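Local coordinates for serine-rich Repeat Adhesion Glycoprotein (Srr1) (Streptococcus agalactiae, PDB 4MBO), which binds fibrinogen, probably as a glycosylated adhesin on the bacterial surface, at residues G10-S15 and G57-V62; S15-V20 and F49-V54; G74-V79 and L180-Q185; L89-S94 and Y104-Y109. One frame throughout, in Å; residues are numbered along the deposited sequence. Where two conformers were deposited one is given.

Contact 1 (G10-S15 and G57-V62); sequences GKDVSS and GDVFTV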
# COMPACT_ATOMS: atom_id res chain seq x y z
N GLY A 10 12.66 29.59 12.47
CA GLY A 10 11.49 30.33 12.90
C GLY A 10 10.35 30.13 11.91
O GLY A 10 10.49 29.40 10.94
N LYS A 11 9.21 30.77 12.19
CA LYS A 11 8.03 30.73 11.32
C LYS A 11 7.06 29.54 11.46
O LYS A 11 6.05 29.54 10.74
CB LYS A 11 8.44 30.88 9.85
CG LYS A 11 9.06 32.22 9.53
CD LYS A 11 10.12 32.07 8.45
CE LYS A 11 10.36 33.39 7.74
NZ LYS A 11 10.60 34.57 8.62
N ASP A 12 7.37 28.55 12.32
CA ASP A 12 6.41 27.46 12.63
C ASP A 12 5.51 27.99 13.76
O ASP A 12 5.96 28.18 14.91
CB ASP A 12 7.06 26.11 13.03
CG ASP A 12 5.98 25.00 13.30
OD1 ASP A 12 5.01 25.30 13.99
OD2 ASP A 12 6.07 23.84 12.82
N VAL A 13 4.25 28.22 13.41
CA VAL A 13 3.23 28.79 14.31
C VAL A 13 2.37 27.76 15.09
O VAL A 13 1.38 28.15 15.73
CB VAL A 13 2.29 29.76 13.51
CG1 VAL A 13 1.44 29.04 12.44
CG2 VAL A 13 1.40 30.54 14.46
N SER A 14 2.78 26.48 15.10
CA SER A 14 2.01 25.44 15.79
C SER A 14 1.80 25.74 17.27
O SER A 14 0.80 25.30 17.86
CB SER A 14 2.73 24.08 15.72
OG SER A 14 2.94 23.61 14.40
N SER A 15 2.78 26.44 17.87
CA SER A 15 2.71 26.78 19.30
C SER A 15 1.72 27.91 19.63
O SER A 15 1.44 28.14 20.82
CB SER A 15 4.11 27.11 19.85
OG SER A 15 4.62 28.29 19.26
N GLY A 57 3.32 32.23 4.23
CA GLY A 57 4.51 31.39 4.31
C GLY A 57 4.77 30.79 5.66
O GLY A 57 5.67 29.95 5.79
N ASP A 58 4.08 31.26 6.70
CA ASP A 58 4.20 30.62 8.02
C ASP A 58 3.64 29.22 7.89
O ASP A 58 2.83 28.94 6.99
CB ASP A 58 3.40 31.33 9.11
CG ASP A 58 3.96 32.63 9.50
OD1 ASP A 58 5.13 32.94 9.15
OD2 ASP A 58 3.18 33.35 10.17
N VAL A 59 4.05 28.35 8.80
CA VAL A 59 3.64 26.96 8.74
C VAL A 59 3.12 26.45 10.06
O VAL A 59 3.33 27.08 11.11
CB VAL A 59 4.81 26.04 8.31
CG1 VAL A 59 5.35 26.42 6.93
CG2 VAL A 59 5.94 26.06 9.33
N PHE A 60 2.39 25.34 10.01
CA PHE A 60 2.07 24.58 11.22
C PHE A 60 2.21 23.12 10.83
O PHE A 60 2.16 22.78 9.64
CB PHE A 60 0.72 24.92 11.87
CG PHE A 60 -0.48 24.48 11.11
CD1 PHE A 60 -1.03 23.21 11.32
CD2 PHE A 60 -1.06 25.30 10.17
CE1 PHE A 60 -2.16 22.81 10.63
CE2 PHE A 60 -2.18 24.89 9.46
CZ PHE A 60 -2.72 23.63 9.69
N THR A 61 2.44 22.26 11.82
CA THR A 61 2.78 20.88 11.56
C THR A 61 1.92 19.92 12.35
O THR A 61 1.85 20.02 13.58
CB THR A 61 4.27 20.66 11.90
OG1 THR A 61 5.07 21.66 11.23
CG2 THR A 61 4.77 19.30 11.48
N VAL A 62 1.32 18.96 11.65
CA VAL A 62 0.63 17.83 12.29
C VAL A 62 1.59 16.64 12.23
O VAL A 62 1.99 16.22 11.15
CB VAL A 62 -0.69 17.51 11.61
CG1 VAL A 62 -1.34 16.28 12.23
CG2 VAL A 62 -1.62 18.70 11.68

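Contact 2 (S15-V20 and F49-V54); sequences SELQKV and FSIASV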
# COMPACT_ATOMS: atom_id res chain seq x y z
N SER A 15 2.78 26.44 17.87
CA SER A 15 2.71 26.78 19.30
C SER A 15 1.72 27.91 19.63
O SER A 15 1.44 28.14 20.82
CB SER A 15 4.11 27.11 19.85
OG SER A 15 4.62 28.29 19.26
N GLU A 16 1.19 28.59 18.60
CA GLU A 16 0.25 29.75 18.77
C GLU A 16 -1.22 29.41 18.44
O GLU A 16 -2.15 30.25 18.54
CB GLU A 16 0.68 30.90 17.86
CG GLU A 16 -0.12 32.18 18.00
CD GLU A 16 0.37 33.31 17.10
OE1 GLU A 16 1.30 33.09 16.29
OE2 GLU A 16 -0.19 34.43 17.20
N LEU A 17 -1.44 28.19 17.97
CA LEU A 17 -2.78 27.75 17.64
C LEU A 17 -3.59 27.67 18.92
O LEU A 17 -3.06 27.30 19.95
CB LEU A 17 -2.70 26.37 16.97
CG LEU A 17 -1.81 26.30 15.73
CD1 LEU A 17 -1.84 24.92 15.14
CD2 LEU A 17 -2.22 27.32 14.70
N GLN A 18 -4.88 28.01 18.85
CA GLN A 18 -5.77 27.98 19.99
C GLN A 18 -6.92 27.00 19.78
O GLN A 18 -7.24 26.65 18.65
CB GLN A 18 -6.37 29.38 20.21
CG GLN A 18 -5.35 30.49 20.41
CD GLN A 18 -4.60 30.37 21.71
OE1 GLN A 18 -5.20 30.13 22.77
NE2 GLN A 18 -3.29 30.56 21.66
N LYS A 19 -7.54 26.56 20.88
CA LYS A 19 -8.68 25.65 20.81
C LYS A 19 -8.33 24.42 19.98
O LYS A 19 -9.17 23.87 19.27
CB LYS A 19 -9.91 26.38 20.20
CG LYS A 19 -10.17 27.71 20.87
CD LYS A 19 -11.39 28.46 20.31
CE LYS A 19 -12.67 27.83 20.79
NZ LYS A 19 -13.80 28.78 20.68
N VAL A 20 -7.10 23.96 20.12
CA VAL A 20 -6.68 22.81 19.36
C VAL A 20 -7.33 21.49 19.81
O VAL A 20 -7.41 21.18 21.02
CB VAL A 20 -5.14 22.63 19.45
CG1 VAL A 20 -4.71 21.39 18.71
CG2 VAL A 20 -4.40 23.86 18.94
N PHE A 49 -8.64 24.01 14.95
CA PHE A 49 -8.10 25.06 15.82
C PHE A 49 -8.53 26.43 15.29
O PHE A 49 -9.13 26.54 14.22
CB PHE A 49 -6.55 25.00 15.87
CG PHE A 49 -5.88 25.17 14.54
CD1 PHE A 49 -5.58 26.43 14.03
CD2 PHE A 49 -5.55 24.05 13.78
CE1 PHE A 49 -4.97 26.59 12.80
CE2 PHE A 49 -4.96 24.21 12.53
CZ PHE A 49 -4.66 25.47 12.05
N SER A 50 -8.24 27.45 16.09
CA SER A 50 -8.38 28.83 15.70
C SER A 50 -7.02 29.51 15.80
O SER A 50 -6.16 29.09 16.59
CB SER A 50 -9.34 29.57 16.63
OG SER A 50 -10.64 29.09 16.46
N ILE A 51 -6.83 30.57 15.02
CA ILE A 51 -5.60 31.36 15.08
C ILE A 51 -5.96 32.82 14.75
O ILE A 51 -6.69 33.09 13.77
CB ILE A 51 -4.47 30.76 14.20
CG1 ILE A 51 -3.17 31.51 14.43
CG2 ILE A 51 -4.83 30.75 12.72
CD1 ILE A 51 -1.95 30.76 13.94
N ALA A 52 -5.53 33.76 15.58
CA ALA A 52 -5.89 35.18 15.39
C ALA A 52 -5.43 35.75 14.05
O ALA A 52 -6.19 36.45 13.37
CB ALA A 52 -5.34 36.01 16.53
N SER A 53 -4.19 35.51 13.71
CA SER A 53 -3.67 35.97 12.45
C SER A 53 -2.42 35.21 12.10
O SER A 53 -1.75 34.66 12.97
CB SER A 53 -3.40 37.48 12.48
OG SER A 53 -2.20 37.76 13.18
N VAL A 54 -2.11 35.18 10.81
CA VAL A 54 -0.94 34.51 10.30
C VAL A 54 -0.27 35.34 9.20
O VAL A 54 -0.85 36.30 8.71
CB VAL A 54 -1.29 33.14 9.69
CG1 VAL A 54 -2.04 32.29 10.71
CG2 VAL A 54 -2.12 33.31 8.41
O HOH W 1 0.72 33.64 13.50

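Contact 3 (G74-V79 and L180-Q185); sequences GTILKV and LDDERQ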
# COMPACT_ATOMS: atom_id res chain seq x y z
N GLY A 74 -1.03 4.78 -2.31
CA GLY A 74 -0.75 5.90 -3.18
C GLY A 74 0.62 6.51 -3.07
O GLY A 74 1.40 6.20 -2.19
N THR A 75 0.88 7.45 -3.98
CA THR A 75 2.17 8.14 -4.05
C THR A 75 2.06 9.65 -3.90
O THR A 75 3.05 10.33 -3.92
CB THR A 75 2.90 7.87 -5.36
OG1 THR A 75 2.18 8.45 -6.45
CG2 THR A 75 3.07 6.37 -5.62
N ILE A 76 0.86 10.18 -3.73
CA ILE A 76 0.67 11.63 -3.62
C ILE A 76 1.20 12.14 -2.30
O ILE A 76 0.93 11.54 -1.23
CB ILE A 76 -0.83 11.99 -3.71
CG1 ILE A 76 -1.41 11.49 -5.02
CG2 ILE A 76 -1.04 13.50 -3.60
CD1 ILE A 76 -2.91 11.66 -5.14
N LEU A 77 1.96 13.24 -2.36
CA LEU A 77 2.48 13.88 -1.13
C LEU A 77 1.56 14.98 -0.63
O LEU A 77 1.46 15.22 0.58
CB LEU A 77 3.86 14.44 -1.37
CG LEU A 77 4.93 13.41 -1.70
CD1 LEU A 77 6.22 14.15 -2.03
CD2 LEU A 77 5.11 12.42 -0.59
N LYS A 78 0.88 15.66 -1.54
CA LYS A 78 -0.04 16.71 -1.16
C LYS A 78 -1.14 16.12 -0.30
O LYS A 78 -1.40 14.91 -0.35
CB LYS A 78 -0.65 17.33 -2.42
CG LYS A 78 0.40 17.83 -3.40
CD LYS A 78 0.84 19.25 -3.13
CE LYS A 78 0.01 20.22 -3.96
NZ LYS A 78 0.29 20.07 -5.42
N VAL A 79 -1.70 16.95 0.55
CA VAL A 79 -2.92 16.60 1.29
C VAL A 79 -3.96 17.63 0.84
O VAL A 79 -3.66 18.53 0.08
CB VAL A 79 -2.73 16.55 2.81
CG1 VAL A 79 -1.79 15.41 3.19
CG2 VAL A 79 -2.26 17.88 3.35
N LEU A 180 -0.16 2.64 -6.43
CA LEU A 180 -0.78 3.42 -7.49
C LEU A 180 0.02 4.71 -7.61
O LEU A 180 0.05 5.50 -6.69
CB LEU A 180 -2.24 3.72 -7.18
CG LEU A 180 -3.21 2.54 -7.06
CD1 LEU A 180 -4.59 3.06 -6.61
CD2 LEU A 180 -3.30 1.72 -8.34
N ASP A 181 0.70 4.91 -8.73
CA ASP A 181 1.54 6.10 -8.93
C ASP A 181 0.72 7.17 -9.60
O ASP A 181 0.26 7.00 -10.75
CB ASP A 181 2.77 5.73 -9.75
CG ASP A 181 3.79 6.85 -9.82
OD1 ASP A 181 3.39 8.04 -9.95
OD2 ASP A 181 5.00 6.52 -9.74
N ASP A 182 0.57 8.30 -8.89
CA ASP A 182 -0.23 9.43 -9.33
C ASP A 182 0.30 10.11 -10.58
O ASP A 182 -0.46 10.41 -11.50
CB ASP A 182 -0.34 10.47 -8.21
CG ASP A 182 1.02 11.09 -7.82
OD1 ASP A 182 2.04 10.37 -7.79
OD2 ASP A 182 1.06 12.30 -7.52
N GLU A 183 1.61 10.37 -10.59
CA GLU A 183 2.26 11.08 -11.70
C GLU A 183 2.30 10.26 -12.97
O GLU A 183 1.96 10.76 -14.05
CB GLU A 183 3.70 11.48 -11.32
CG GLU A 183 3.81 12.42 -10.13
CD GLU A 183 3.21 13.80 -10.37
OE1 GLU A 183 2.77 14.09 -11.51
OE2 GLU A 183 3.21 14.61 -9.41
N ARG A 184 2.72 9.02 -12.85
CA ARG A 184 2.83 8.13 -13.99
C ARG A 184 1.50 7.48 -14.41
O ARG A 184 1.45 6.92 -15.48
CB ARG A 184 3.83 7.02 -13.64
CG ARG A 184 5.29 7.46 -13.55
CD ARG A 184 6.09 6.97 -14.75
NE ARG A 184 6.22 5.51 -14.73
CZ ARG A 184 6.92 4.79 -15.60
NH1 ARG A 184 6.97 3.46 -15.48
NH2 ARG A 184 7.58 5.38 -16.60
N GLN A 185 0.46 7.54 -13.57
CA GLN A 185 -0.84 6.87 -13.85
C GLN A 185 -0.65 5.37 -14.09
O GLN A 185 -1.15 4.78 -15.07
CB GLN A 185 -1.60 7.54 -14.99
CG GLN A 185 -2.17 8.88 -14.56
CD GLN A 185 -3.26 8.74 -13.49
OE1 GLN A 185 -4.29 8.10 -13.74
NE2 GLN A 185 -3.05 9.35 -12.32
O HOH W 2 -1.32 8.17 -5.92

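Contact 4 (L89-S94 and Y104-Y109); sequences LLATGS and YTWTRY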
# COMPACT_ATOMS: atom_id res chain seq x y z
N LEU A 89 -8.76 29.65 -0.33
CA LEU A 89 -7.71 28.78 0.22
C LEU A 89 -6.91 29.43 1.36
O LEU A 89 -6.31 30.49 1.18
CB LEU A 89 -6.79 28.31 -0.93
CG LEU A 89 -6.26 26.89 -0.84
CD1 LEU A 89 -5.64 26.43 -2.16
CD2 LEU A 89 -5.27 26.77 0.29
N LEU A 90 -6.95 28.80 2.54
CA LEU A 90 -6.20 29.27 3.72
C LEU A 90 -4.79 28.69 3.77
O LEU A 90 -3.85 29.37 4.15
CB LEU A 90 -6.92 28.89 5.02
CG LEU A 90 -8.25 29.59 5.30
CD1 LEU A 90 -8.87 28.93 6.52
CD2 LEU A 90 -8.09 31.08 5.48
N ALA A 91 -4.66 27.43 3.42
CA ALA A 91 -3.35 26.77 3.51
C ALA A 91 -3.27 25.56 2.64
O ALA A 91 -4.28 24.89 2.41
CB ALA A 91 -3.09 26.37 4.96
N THR A 92 -2.07 25.26 2.16
CA THR A 92 -1.85 24.06 1.40
C THR A 92 -0.96 23.16 2.25
O THR A 92 -0.22 23.65 3.10
CB THR A 92 -1.15 24.38 0.08
OG1 THR A 92 0.04 25.11 0.34
CG2 THR A 92 -2.06 25.24 -0.77
N GLY A 93 -0.99 21.87 2.02
CA GLY A 93 -0.22 20.98 2.86
C GLY A 93 0.38 19.81 2.14
O GLY A 93 -0.05 19.43 1.05
N SER A 94 1.42 19.27 2.75
CA SER A 94 2.10 18.11 2.19
C SER A 94 2.60 17.19 3.29
O SER A 94 2.99 17.65 4.38
CB SER A 94 3.25 18.51 1.27
OG SER A 94 4.18 19.31 1.93
N TYR A 104 1.59 22.29 6.79
CA TYR A 104 0.68 23.23 6.14
C TYR A 104 1.31 24.61 6.11
O TYR A 104 1.89 25.07 7.08
CB TYR A 104 -0.64 23.31 6.88
CG TYR A 104 -1.51 22.09 6.72
CD1 TYR A 104 -2.41 21.99 5.67
CD2 TYR A 104 -1.47 21.08 7.65
CE1 TYR A 104 -3.22 20.85 5.54
CE2 TYR A 104 -2.26 19.96 7.54
CZ TYR A 104 -3.14 19.86 6.50
OH TYR A 104 -3.90 18.71 6.44
N THR A 105 1.17 25.28 4.96
CA THR A 105 1.72 26.61 4.75
C THR A 105 0.59 27.61 4.46
O THR A 105 -0.19 27.40 3.53
CB THR A 105 2.71 26.60 3.59
OG1 THR A 105 3.73 25.61 3.83
CG2 THR A 105 3.37 28.00 3.42
N TRP A 106 0.51 28.66 5.27
CA TRP A 106 -0.52 29.67 5.12
C TRP A 106 -0.36 30.48 3.83
O TRP A 106 0.75 30.87 3.45
CB TRP A 106 -0.53 30.62 6.31
CG TRP A 106 -0.82 29.96 7.61
CD1 TRP A 106 0.07 29.68 8.59
CD2 TRP A 106 -2.09 29.44 8.05
NE1 TRP A 106 -0.55 29.02 9.61
CE2 TRP A 106 -1.90 28.93 9.34
CE3 TRP A 106 -3.38 29.42 7.50
CZ2 TRP A 106 -2.96 28.36 10.08
CZ3 TRP A 106 -4.43 28.86 8.23
CH2 TRP A 106 -4.20 28.32 9.50
N THR A 107 -1.47 30.80 3.21
CA THR A 107 -1.46 31.58 1.97
C THR A 107 -1.47 33.09 2.18
O THR A 107 -1.65 33.61 3.28
CB THR A 107 -2.70 31.23 1.14
OG1 THR A 107 -3.87 31.63 1.89
CG2 THR A 107 -2.76 29.77 0.78
N ARG A 108 -1.27 33.83 1.08
CA ARG A 108 -1.36 35.28 1.11
C ARG A 108 -2.78 35.65 1.54
O ARG A 108 -2.98 36.51 2.39
CB ARG A 108 -1.04 35.86 -0.30
CG ARG A 108 -1.01 37.37 -0.38
CD ARG A 108 -0.32 37.90 -1.65
NE ARG A 108 1.00 37.27 -1.87
CZ ARG A 108 1.41 36.66 -2.98
NH1 ARG A 108 0.69 36.68 -4.11
NH2 ARG A 108 2.61 36.11 -3.01
N TYR A 109 -3.76 34.94 0.98
CA TYR A 109 -5.17 35.21 1.35
C TYR A 109 -5.36 35.07 2.86
O TYR A 109 -5.94 35.93 3.52
CB TYR A 109 -6.12 34.30 0.59
CG TYR A 109 -7.55 34.37 1.15
CD1 TYR A 109 -8.34 35.50 0.95
CD2 TYR A 109 -8.07 33.33 1.91
CE1 TYR A 109 -9.62 35.58 1.45
CE2 TYR A 109 -9.36 33.40 2.42
CZ TYR A 109 -10.13 34.54 2.19
OH TYR A 109 -11.42 34.66 2.69

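Contact 1 (G10-S15 and G57-V62)
S14 OG is held from two sides of the contact: it accepts the backbone N-H of T61 at 3.0 Å (156° at the hydrogen) and donates to D12 OD1 at 2.7 Å. D12 OD1 receives this hydroxyl on its syn lone pair, the side of OD2, and also takes the backbone N of S14, which meets it nearly along the C-O bond. The other oxygen, D12 OD2, accepts from T61 OG1 at 2.9 Å. The D12 chi1 of -178° carries CG anti to the backbone N; from there the carboxylate divides its work, OD1 folding its own loop and OD2 meeting T61 OG1. T61 is held through both its backbone N and its hydroxyl, tied to a single network.

Upstream, the backbones meet at one bridge, D12 with V59. V59 N donates to K11 O at 3.0 Å, and V13 N donates to V59 O at 2.7 Å. V59 CG2 lies 3.6 Å from D12 CA, while V13 CG1 lies 4.2 Å from F60 CB and also packs on W106. K11 NZ and D58 OD1 stay 5.7 Å apart, and D58 OD2 instead accepts from N55 N. An Asx turn at D12 is thus fastened by a single backbone bridge and side-chain bonds to the start of strand 59-64 in the mixed sheet of the Ig-like domain.

Contact 2 (S15-V20 and F49-V54)
L17 has CG anti to its carbonyl carbon (chi1 -56°), while in F49 CG sits between the backbone N and the carbonyl carbon (chi1 60°); these rotations set the two CG atoms, which lie on facing sides of the contact. The two leucine methyls then do different work. CD1 of L17 stands over the centre of the F49 ring, 3.9 Å from the centroid and only 5° off the ring normal, a CH-pi contact. CD2 of L17 lies 3.4 Å from F49 CE1, and at 3.5 Å also touches CD1 of I51. These short approaches indicate tight packing. F49 also meets the F60 ring edge-to-face, and L17 packs on F60 as well.

The backbones are joined by a single antiparallel hydrogen-bonded pair, Q18 with S50: Q18 N donates to S50 O at 2.8 Å, and S50 N returns a bond to Q18 O at 2.9 Å. This places the chain just ahead of strand 20-25, an outermost strand of the four-stranded antiparallel sheet, against strand 43-51 of the Ig-like domain. The chain turns a corner at K19, after which V20 CG2 settles 3.9 Å from F49 CB, the two side chains running side by side. At the exposed end a water donates to both E16 OE1, at 2.9 Å, and S53 O.

Contact 3 (G74-V79 and L180-Q185)
T75 and D182 form the polar centre: T75 OG1 donates to D182 OD1, but the modelled separation of 2.3 Å is very short and D182 has two conformers, so the exact length is doubtful. Alongside, the T75 methyl, CG2, lies 3.3 Å from L180 O. In the conformer given, I76 CG1 rests 3.5 Å from D182 CB. A water bridges the segments, accepting from T75 N at 3.0 Å and donating to L180 O at 3.1 Å.

Behind the first shell, the turn that presents D182 is held by its neighbours. D181 OD1 accepts from R184 N at 3.1 Å, almost straight at the hydrogen (176°), although the donor lies well above the carboxylate plane. Q185 NE2 reaches back to D182 O at 2.9 Å. On the loop side I76 O accepts from Q71 NE2, and I73, just before G74, is backbone-bonded to L180.

The contact brings a loop of the Ig-like sequence family against the end of strand 169-181 in the C-terminal adhesin family, consistent with a polar, solvent-facing contact between two domains, its turn built on an Asx motif at D181.

Contact 4 (L89-S94 and Y104-Y109)
W106 and Y109 turn ring edges toward backbone oxygens of the neighbouring strand: CE3 of W106 lies 3.4 Å from L90 O, and CD2 of Y109 lies 3.4 Å from L89 O, each oxygen close to the plane of its ring. The setting is the beta hairpin of strands 89-95 and 101-106 in the Ig-like domain. Obliquely to these rings, A91 CB comes within 4.0 Å of W106 CE3 and L90 CD2 approaches Y109 CE2. Y104, on the same sheet face as W106, brings CD1 to 3.7 Å from G93 CA, a close approach that the absence of a side chain on G93 makes possible. Beyond the segments, the rings of Y104 and W106 both meet the ring of F60, nearly parallel in the case of Y104 (planes at about 10°).

The register of the hairpin is set by the hydrogen-bonded pair T92 with T105, flanked by the non-hydrogen-bonded pairs A91 with W106 and G93 with Y104. T105 N donates to T92 O at 2.8 Å, and T92 N gives a longer bond to T105 O, 3.2 Å. On its other side, strand 89-95 has a classic beta bulge where L90 and A91 both face I82.

Where strand 101-106 ends, T107 N donates to L90 O at 2.9 Å. T107 is also the N-cap of helix 108-111: its OG1 accepts from A110 N, and the same hydroxyl donates to L89 O at 2.8 Å.

Contacts 1, 2 and 4, at one end of the Ig-like domain, are partly buried, whereas none of the touching residues of contact 3, a surface contact, is buried. Contacts 1 and 4 meet on neighbouring strands of the mixed sheet, where D58 and F60 pair with W106 and Y104. Contact 2 lies on the four-stranded sheet, and its F49 and I51 pack on W106, so aromatic rings join the two sheets. Contact 1 relies on a side-chain hydrogen-bond network, contact 2 on one antiparallel pair plus leucine over phenyl, and contact 4 on regular strand pairing. Contact 3 uses threonine, aspartate and water, yet reaches contact 4 through V79, whose N lies 3.0 Å from G93 O.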